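Hypothetical protein PH1789 (Pyrococcus horikoshii, PDB 1WR2) is of unknown function but belongs to the ATP-grasp family, with a fold that combines two antiparallel beta sheets with flanking helices. Local coordinates at residues A[15-20]-A[64-69]; A[24-29]-A[37-42]; A[76-81]-A[88-93]. All blocks are in the same frame, centred on the assembly; numbering follows the deposited sequence.

Interaction 1: A[15-20]-A[64-69]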
# COMPACT_ATOMS: atom_id res chain seq x y z
N GLN A 15 -1.99 -4.61 20.86
CA GLN A 15 -1.92 -6.05 20.66
C GLN A 15 -0.47 -6.49 20.66
O GLN A 15 -0.16 -7.64 20.33
CB GLN A 15 -2.57 -6.42 19.33
CG GLN A 15 -4.04 -6.10 19.25
CD GLN A 15 -4.60 -6.38 17.88
OE1 GLN A 15 -4.55 -7.51 17.39
NE2 GLN A 15 -5.15 -5.35 17.25
N GLY A 16 0.42 -5.58 21.02
CA GLY A 16 1.84 -5.90 21.05
C GLY A 16 2.42 -6.24 19.69
O GLY A 16 3.31 -7.09 19.58
N ARG A 17 1.93 -5.57 18.65
CA ARG A 17 2.42 -5.79 17.29
C ARG A 17 3.08 -4.53 16.76
O ARG A 17 2.70 -3.43 17.13
CB ARG A 17 1.27 -6.15 16.35
CG ARG A 17 0.88 -7.59 16.32
CD ARG A 17 0.06 -7.84 15.08
NE ARG A 17 -1.22 -7.14 15.11
CZ ARG A 17 -1.79 -6.55 14.06
NH1 ARG A 17 -1.19 -6.57 12.88
NH2 ARG A 17 -2.97 -5.98 14.19
N THR A 18 4.07 -4.70 15.89
CA THR A 18 4.74 -3.55 15.30
C THR A 18 4.39 -3.45 13.81
O THR A 18 4.31 -2.36 13.26
CB THR A 18 6.27 -3.64 15.46
OG1 THR A 18 6.77 -4.72 14.66
CG2 THR A 18 6.64 -3.87 16.92
N ALA A 19 4.17 -4.60 13.18
CA ALA A 19 3.84 -4.61 11.76
C ALA A 19 2.33 -4.56 11.51
O ALA A 19 1.57 -5.38 12.03
CB ALA A 19 4.43 -5.85 11.09
N MET A 20 1.90 -3.59 10.72
CA MET A 20 0.49 -3.45 10.40
C MET A 20 0.15 -4.24 9.14
O MET A 20 0.94 -4.26 8.19
CB MET A 20 0.14 -1.98 10.16
CG MET A 20 0.48 -1.06 11.31
SD MET A 20 -0.11 0.63 11.03
CE MET A 20 -1.84 0.45 11.44
N MET A 64 -5.27 -11.69 5.26
CA MET A 64 -4.68 -10.77 6.23
C MET A 64 -4.20 -11.54 7.45
O MET A 64 -4.96 -12.24 8.10
CB MET A 64 -5.72 -9.73 6.65
CG MET A 64 -6.16 -8.79 5.53
SD MET A 64 -4.84 -7.66 5.00
CE MET A 64 -4.24 -8.46 3.51
N SER A 65 -2.91 -11.40 7.75
CA SER A 65 -2.30 -12.07 8.89
C SER A 65 -1.02 -11.35 9.28
O SER A 65 -0.15 -11.10 8.44
CB SER A 65 -1.96 -13.52 8.56
OG SER A 65 -1.25 -14.12 9.64
N PRO A 66 -0.87 -11.01 10.57
CA PRO A 66 0.32 -10.31 11.05
C PRO A 66 1.57 -11.17 10.83
O PRO A 66 2.68 -10.65 10.79
CB PRO A 66 0.04 -10.11 12.54
CG PRO A 66 -1.47 -10.12 12.62
CD PRO A 66 -1.83 -11.23 11.67
N GLN A 67 1.38 -12.47 10.67
CA GLN A 67 2.50 -13.39 10.46
C GLN A 67 2.85 -13.57 8.99
O GLN A 67 3.90 -14.12 8.66
CB GLN A 67 2.20 -14.77 11.05
CG GLN A 67 2.14 -14.83 12.56
CD GLN A 67 1.03 -13.98 13.12
OE1 GLN A 67 -0.12 -14.09 12.72
NE2 GLN A 67 1.38 -13.12 14.08
N ILE A 68 1.97 -13.10 8.11
CA ILE A 68 2.19 -13.23 6.68
C ILE A 68 2.14 -11.85 6.03
O ILE A 68 1.15 -11.50 5.39
CB ILE A 68 1.13 -14.14 6.04
CG1 ILE A 68 1.00 -15.43 6.84
CG2 ILE A 68 1.51 -14.44 4.60
CD1 ILE A 68 -0.08 -16.35 6.34
N LEU A 69 3.21 -11.08 6.20
CA LEU A 69 3.27 -9.74 5.63
C LEU A 69 3.62 -9.75 4.13
O LEU A 69 3.11 -8.95 3.36
CB LEU A 69 4.29 -8.90 6.40
CG LEU A 69 4.04 -8.76 7.91
CD1 LEU A 69 5.23 -8.06 8.56
CD2 LEU A 69 2.75 -7.99 8.17
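The backbones of 15-20 and 64-69 come nearest where the CA atoms of Ala19 and Pro66 stand 6.7 Å apart, and Arg17 and Ala19 face Pro66 and Leu69 from one segment to the other. Residues 65-68 form a type I beta turn, closed by the backbone bond from Ile68 N to Ser65 O; inside it Ser65 OG accepts from Gln67 N in an ST turn and is also bound to the backbone carbonyl of Glu106. The turn presents the Pro66 ring to Arg17. There the aliphatic part of the arginine leads, its CD meeting Pro66 CB at 3.4 Å, while Pro66 CG lies over one face of the guanidinium, 3.6 Å from NH1. A bend at chi3 (-66°) swings the guanidinium round from the line of CB, CG and CD and across the proline. Residues 65-69 follow strand 59-64, an inner strand of the four-stranded sheet, whereas the short, weakly bonded strand about 19-20 borders the six-stranded sheet beside 225-234, and the contact therefore bridges the two sheets of the ATP-grasp fold near the surface. NH2 of Arg17 forms a salt bridge with Glu24 on helix 22-30, and Gln15 NE2 lies at the guanidinium edge, in its plane. Further along, Leu69 reaches Ala19 with both methyls, CD1 pressing tightly on Ala19 CB at 3.5 Å and CD2 lying 4.0 Å from the same CB.

Interaction 2: A[24-29]-A[37-42]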
# COMPACT_ATOMS: atom_id res chain seq x y z
N GLU A 24 -4.97 -2.40 7.79
CA GLU A 24 -4.72 -1.45 8.88
C GLU A 24 -3.87 -0.29 8.38
O GLU A 24 -4.10 0.86 8.75
CB GLU A 24 -3.97 -2.13 10.03
CG GLU A 24 -4.71 -3.30 10.65
CD GLU A 24 -3.85 -4.09 11.61
OE1 GLU A 24 -2.65 -4.28 11.31
OE2 GLU A 24 -4.38 -4.54 12.65
N ALA A 25 -2.88 -0.60 7.55
CA ALA A 25 -2.02 0.42 6.97
C ALA A 25 -2.88 1.38 6.14
O ALA A 25 -2.79 2.60 6.29
CB ALA A 25 -0.95 -0.23 6.09
N LYS A 26 -3.72 0.82 5.28
CA LYS A 26 -4.57 1.64 4.42
C LYS A 26 -5.54 2.54 5.18
O LYS A 26 -5.91 3.60 4.69
CB LYS A 26 -5.31 0.75 3.43
CG LYS A 26 -4.38 0.23 2.34
CD LYS A 26 -5.09 -0.75 1.44
CE LYS A 26 -4.22 -1.17 0.27
NZ LYS A 26 -4.94 -2.19 -0.55
N GLN A 27 -5.95 2.12 6.37
CA GLN A 27 -6.82 2.94 7.19
C GLN A 27 -6.02 4.19 7.57
O GLN A 27 -6.55 5.30 7.58
CB GLN A 27 -7.23 2.19 8.46
CG GLN A 27 -8.35 1.18 8.25
CD GLN A 27 -8.61 0.34 9.49
OE1 GLN A 27 -7.91 -0.64 9.76
NE2 GLN A 27 -9.61 0.73 10.27
N VAL A 28 -4.74 4.01 7.87
CA VAL A 28 -3.89 5.15 8.22
C VAL A 28 -3.78 6.06 7.00
O VAL A 28 -3.90 7.29 7.10
CB VAL A 28 -2.49 4.69 8.64
CG1 VAL A 28 -1.59 5.90 8.86
CG2 VAL A 28 -2.57 3.86 9.90
N LEU A 29 -3.57 5.46 5.83
CA LEU A 29 -3.44 6.21 4.60
C LEU A 29 -4.70 7.00 4.28
O LEU A 29 -4.63 8.19 3.97
CB LEU A 29 -3.08 5.27 3.45
CG LEU A 29 -1.78 4.46 3.64
CD1 LEU A 29 -1.49 3.67 2.37
CD2 LEU A 29 -0.62 5.38 3.95
N PRO A 37 -8.60 2.85 -2.89
CA PRO A 37 -9.93 2.44 -3.33
C PRO A 37 -10.70 1.63 -2.28
O PRO A 37 -10.11 1.09 -1.34
CB PRO A 37 -9.65 1.65 -4.60
CG PRO A 37 -8.35 0.97 -4.26
CD PRO A 37 -7.56 2.09 -3.61
N GLU A 38 -12.02 1.56 -2.45
CA GLU A 38 -12.86 0.82 -1.52
C GLU A 38 -12.50 -0.66 -1.49
O GLU A 38 -12.39 -1.30 -2.53
CB GLU A 38 -14.33 0.97 -1.91
CG GLU A 38 -15.32 0.42 -0.88
CD GLU A 38 -15.27 1.16 0.44
OE1 GLU A 38 -15.16 2.40 0.42
OE2 GLU A 38 -15.35 0.51 1.49
N GLU A 39 -12.30 -1.18 -0.28
CA GLU A 39 -11.97 -2.59 -0.06
C GLU A 39 -12.66 -3.04 1.21
O GLU A 39 -12.80 -2.27 2.15
CB GLU A 39 -10.46 -2.79 0.10
CG GLU A 39 -9.66 -2.46 -1.13
CD GLU A 39 -8.17 -2.43 -0.87
OE1 GLU A 39 -7.41 -2.30 -1.85
OE2 GLU A 39 -7.75 -2.53 0.31
N LYS A 40 -13.11 -4.29 1.24
CA LYS A 40 -13.80 -4.80 2.41
C LYS A 40 -13.07 -5.97 3.05
O LYS A 40 -12.49 -6.80 2.36
CB LYS A 40 -15.22 -5.22 2.06
CG LYS A 40 -16.22 -4.08 1.90
CD LYS A 40 -16.09 -3.38 0.57
CE LYS A 40 -17.36 -2.61 0.25
NZ LYS A 40 -17.73 -1.66 1.33
N LEU A 41 -13.11 -6.03 4.37
CA LEU A 41 -12.45 -7.10 5.11
C LEU A 41 -13.47 -8.18 5.48
O LEU A 41 -14.28 -8.00 6.38
CB LEU A 41 -11.80 -6.56 6.39
CG LEU A 41 -11.09 -7.61 7.25
CD1 LEU A 41 -10.00 -8.27 6.45
CD2 LEU A 41 -10.51 -6.96 8.49
N ALA A 42 -13.42 -9.30 4.77
CA ALA A 42 -14.33 -10.40 5.03
C ALA A 42 -13.80 -11.30 6.15
O ALA A 42 -12.62 -11.64 6.17
CB ALA A 42 -14.53 -11.22 3.75
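The carboxylate of Glu39 is the flat group of this contact, and Lys26 meets it at the side where its two oxygens lie together. Lys26 NZ donates to OE1 of Glu39 through the syn lone pair of that oxygen at 2.8 Å, and makes a weak second bond to Glu39 OE2 at 3.0 Å, so one ammonium spans both oxygens in a salt bridge. Lys26 CD lies 3.4 Å from Glu39 OE2, bringing the aliphatic chain in close behind its charge. Both side chains are extended beyond CG (chi2 of Glu39 170°), which lets them cover the distance between the helix and the residue just before strand 40-42, and they cross at about a right angle. Lys26 is buried; its strongest polar partner is Glu22, in a further salt bridge, and the backbone carbonyl of Val228 also accepts a hydrogen bond. These acceptors share the ammonium. The stem of Glu39 rests on Leu111, Ala113 and Pro114 of strand 109-114. The arrangement is a partly buried ion pair between helix 22-30, which packs on the six-stranded sheet, and the approach to edge strand 40-42 of the four-stranded sheet, two parts of one ATP-grasp domain.

Interaction 3: A[76-81]-A[88-93]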
# COMPACT_ATOMS: atom_id res chain seq x y z
N VAL A 76 -0.81 -15.93 -0.80
CA VAL A 76 -2.10 -15.78 -0.15
C VAL A 76 -2.90 -14.65 -0.81
O VAL A 76 -3.87 -14.16 -0.23
CB VAL A 76 -1.97 -15.52 1.37
CG1 VAL A 76 -1.30 -16.70 2.04
CG2 VAL A 76 -1.17 -14.25 1.64
N VAL A 77 -2.47 -14.24 -2.00
CA VAL A 77 -3.15 -13.20 -2.78
C VAL A 77 -3.58 -13.82 -4.11
O VAL A 77 -2.74 -14.32 -4.85
CB VAL A 77 -2.22 -11.99 -3.08
CG1 VAL A 77 -2.87 -11.08 -4.14
CG2 VAL A 77 -1.96 -11.20 -1.82
N MET A 78 -4.88 -13.80 -4.41
CA MET A 78 -5.39 -14.35 -5.66
C MET A 78 -6.09 -13.26 -6.47
O MET A 78 -6.95 -12.54 -5.96
CB MET A 78 -6.36 -15.51 -5.39
CG MET A 78 -5.68 -16.78 -4.85
SD MET A 78 -4.50 -17.50 -6.03
CE MET A 78 -3.81 -18.83 -5.04
N LEU A 79 -5.71 -13.14 -7.74
CA LEU A 79 -6.25 -12.11 -8.61
C LEU A 79 -7.31 -12.53 -9.62
O LEU A 79 -7.57 -13.71 -9.83
CB LEU A 79 -5.10 -11.44 -9.36
CG LEU A 79 -3.89 -10.95 -8.56
CD1 LEU A 79 -2.90 -10.31 -9.53
CD2 LEU A 79 -4.30 -9.94 -7.51
N ASN A 80 -7.91 -11.52 -10.24
CA ASN A 80 -8.94 -11.66 -11.26
C ASN A 80 -9.94 -12.80 -11.07
O ASN A 80 -10.15 -13.62 -11.97
CB ASN A 80 -8.27 -11.77 -12.63
CG ASN A 80 -9.21 -11.42 -13.77
OD1 ASN A 80 -9.37 -10.25 -14.13
ND2 ASN A 80 -9.83 -12.44 -14.36
N ILE A 81 -10.56 -12.84 -9.90
CA ILE A 81 -11.57 -13.84 -9.57
C ILE A 81 -12.85 -13.37 -10.27
O ILE A 81 -13.44 -12.36 -9.88
CB ILE A 81 -11.80 -13.90 -8.05
CG1 ILE A 81 -10.51 -14.36 -7.36
CG2 ILE A 81 -12.97 -14.80 -7.75
CD1 ILE A 81 -10.50 -14.19 -5.84
N LYS A 88 -14.97 -19.04 -4.09
CA LYS A 88 -15.06 -20.08 -3.05
C LYS A 88 -13.84 -20.98 -3.06
O LYS A 88 -13.39 -21.42 -2.00
CB LYS A 88 -16.31 -20.94 -3.26
CG LYS A 88 -17.63 -20.20 -3.06
CD LYS A 88 -18.82 -21.13 -3.32
CE LYS A 88 -20.15 -20.44 -3.02
NZ LYS A 88 -21.32 -21.30 -3.37
N LYS A 89 -13.30 -21.25 -4.24
CA LYS A 89 -12.13 -22.11 -4.36
C LYS A 89 -10.84 -21.36 -4.03
O LYS A 89 -9.93 -21.92 -3.42
CB LYS A 89 -12.07 -22.73 -5.76
CG LYS A 89 -11.57 -21.81 -6.87
CD LYS A 89 -11.91 -22.40 -8.25
CE LYS A 89 -10.95 -21.93 -9.34
NZ LYS A 89 -10.82 -20.45 -9.42
N LYS A 90 -10.75 -20.09 -4.42
CA LYS A 90 -9.56 -19.30 -4.13
C LYS A 90 -9.51 -18.96 -2.64
O LYS A 90 -8.43 -18.75 -2.08
CB LYS A 90 -9.55 -18.02 -4.97
CG LYS A 90 -9.30 -18.30 -6.43
CD LYS A 90 -7.99 -19.06 -6.60
CE LYS A 90 -7.81 -19.55 -8.04
NZ LYS A 90 -6.51 -20.24 -8.20
N TRP A 91 -10.68 -18.93 -2.01
CA TRP A 91 -10.75 -18.66 -0.59
C TRP A 91 -10.11 -19.85 0.13
O TRP A 91 -9.36 -19.69 1.09
CB TRP A 91 -12.21 -18.50 -0.15
CG TRP A 91 -12.39 -18.45 1.34
CD1 TRP A 91 -12.32 -19.49 2.22
CD2 TRP A 91 -12.61 -17.28 2.13
NE1 TRP A 91 -12.49 -19.04 3.50
CE2 TRP A 91 -12.67 -17.68 3.48
CE3 TRP A 91 -12.77 -15.92 1.83
CZ2 TRP A 91 -12.87 -16.78 4.52
CZ3 TRP A 91 -12.97 -15.02 2.87
CH2 TRP A 91 -13.02 -15.46 4.20
N GLU A 92 -10.39 -21.06 -0.36
CA GLU A 92 -9.81 -22.26 0.23
C GLU A 92 -8.31 -22.30 -0.02
O GLU A 92 -7.53 -22.64 0.87
CB GLU A 92 -10.47 -23.52 -0.36
CG GLU A 92 -11.90 -23.77 0.10
CD GLU A 92 -12.48 -25.06 -0.48
OE1 GLU A 92 -12.59 -25.17 -1.72
OE2 GLU A 92 -12.82 -25.97 0.32
N GLU A 93 -7.90 -21.96 -1.23
CA GLU A 93 -6.50 -21.97 -1.59
C GLU A 93 -5.62 -21.10 -0.70
O GLU A 93 -4.64 -21.59 -0.13
CB GLU A 93 -6.31 -21.50 -3.03
CG GLU A 93 -6.58 -22.54 -4.06
CD GLU A 93 -5.91 -22.20 -5.36
OE1 GLU A 93 -4.69 -21.89 -5.33
OE2 GLU A 93 -6.59 -22.23 -6.41
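Met78 reaches from strand 77-81 to helix 84-101, and each of its side-chain atoms meets the helix in turn. CB sits 4.1 Å from Lys90 CB; CG comes closer to the lysine chain, 3.7 Å from Lys90 CD. The sulfur faces the same methylene, SD of Met78 lying 3.9 Å from Lys90 CD, and the methyl CE passes on to Glu93, one helical turn further, ending 3.2 Å from its OE1. A bend at chi2 (-63°) turns the thioether so that it crosses Lys90 at about a right angle and delivers CE to the glutamate. Strand and helix run nearly antiparallel, at 157°, with their axes 8.9 Å apart. This is a strand followed by the helix that packs back over it: 77-81 is an outermost strand of the four-stranded antiparallel sheet of the ATP-grasp domain, paired with 59-64, and 84-101 lies against one side of that sheet. Lys90 is bent at its own chi2 and lays its methylenes over Met78, while its NZ closes a salt bridge to Glu93 OE2 at 2.7 Å, approaching from above the carboxylate plane, 38° out of it. That bond, within one turn of the helix, ties together the two side chains of 88-93 that Met78 touches. The buried Ile81 places CD1 4.0 Å from Lys90 CB and, nearer the start of the helix, packs on Leu87.

Overall arrangement
From the N terminus, segment 15-20 leads through strand 19-20 into helix 22-30, and interaction 2 closes the first loop at Glu39, just before strand 40-42. Interaction 1 closes later, at 64-69, so the loop of interaction 2 is nested inside that of interaction 1. Interaction 1 links strand 19-20 to the loop after 59-64, interaction 2 links helix 22-30 to the approach to 40-42, and Met20 packing on Val28 joins the two contacts directly. Interaction 3 comes afterwards in series, a short closure between an edge strand of the four-stranded sheet and helix 84-101. It meets interaction 1 where Ile68 packs on Val76, and interaction 2 where Ala42 touches Trp91.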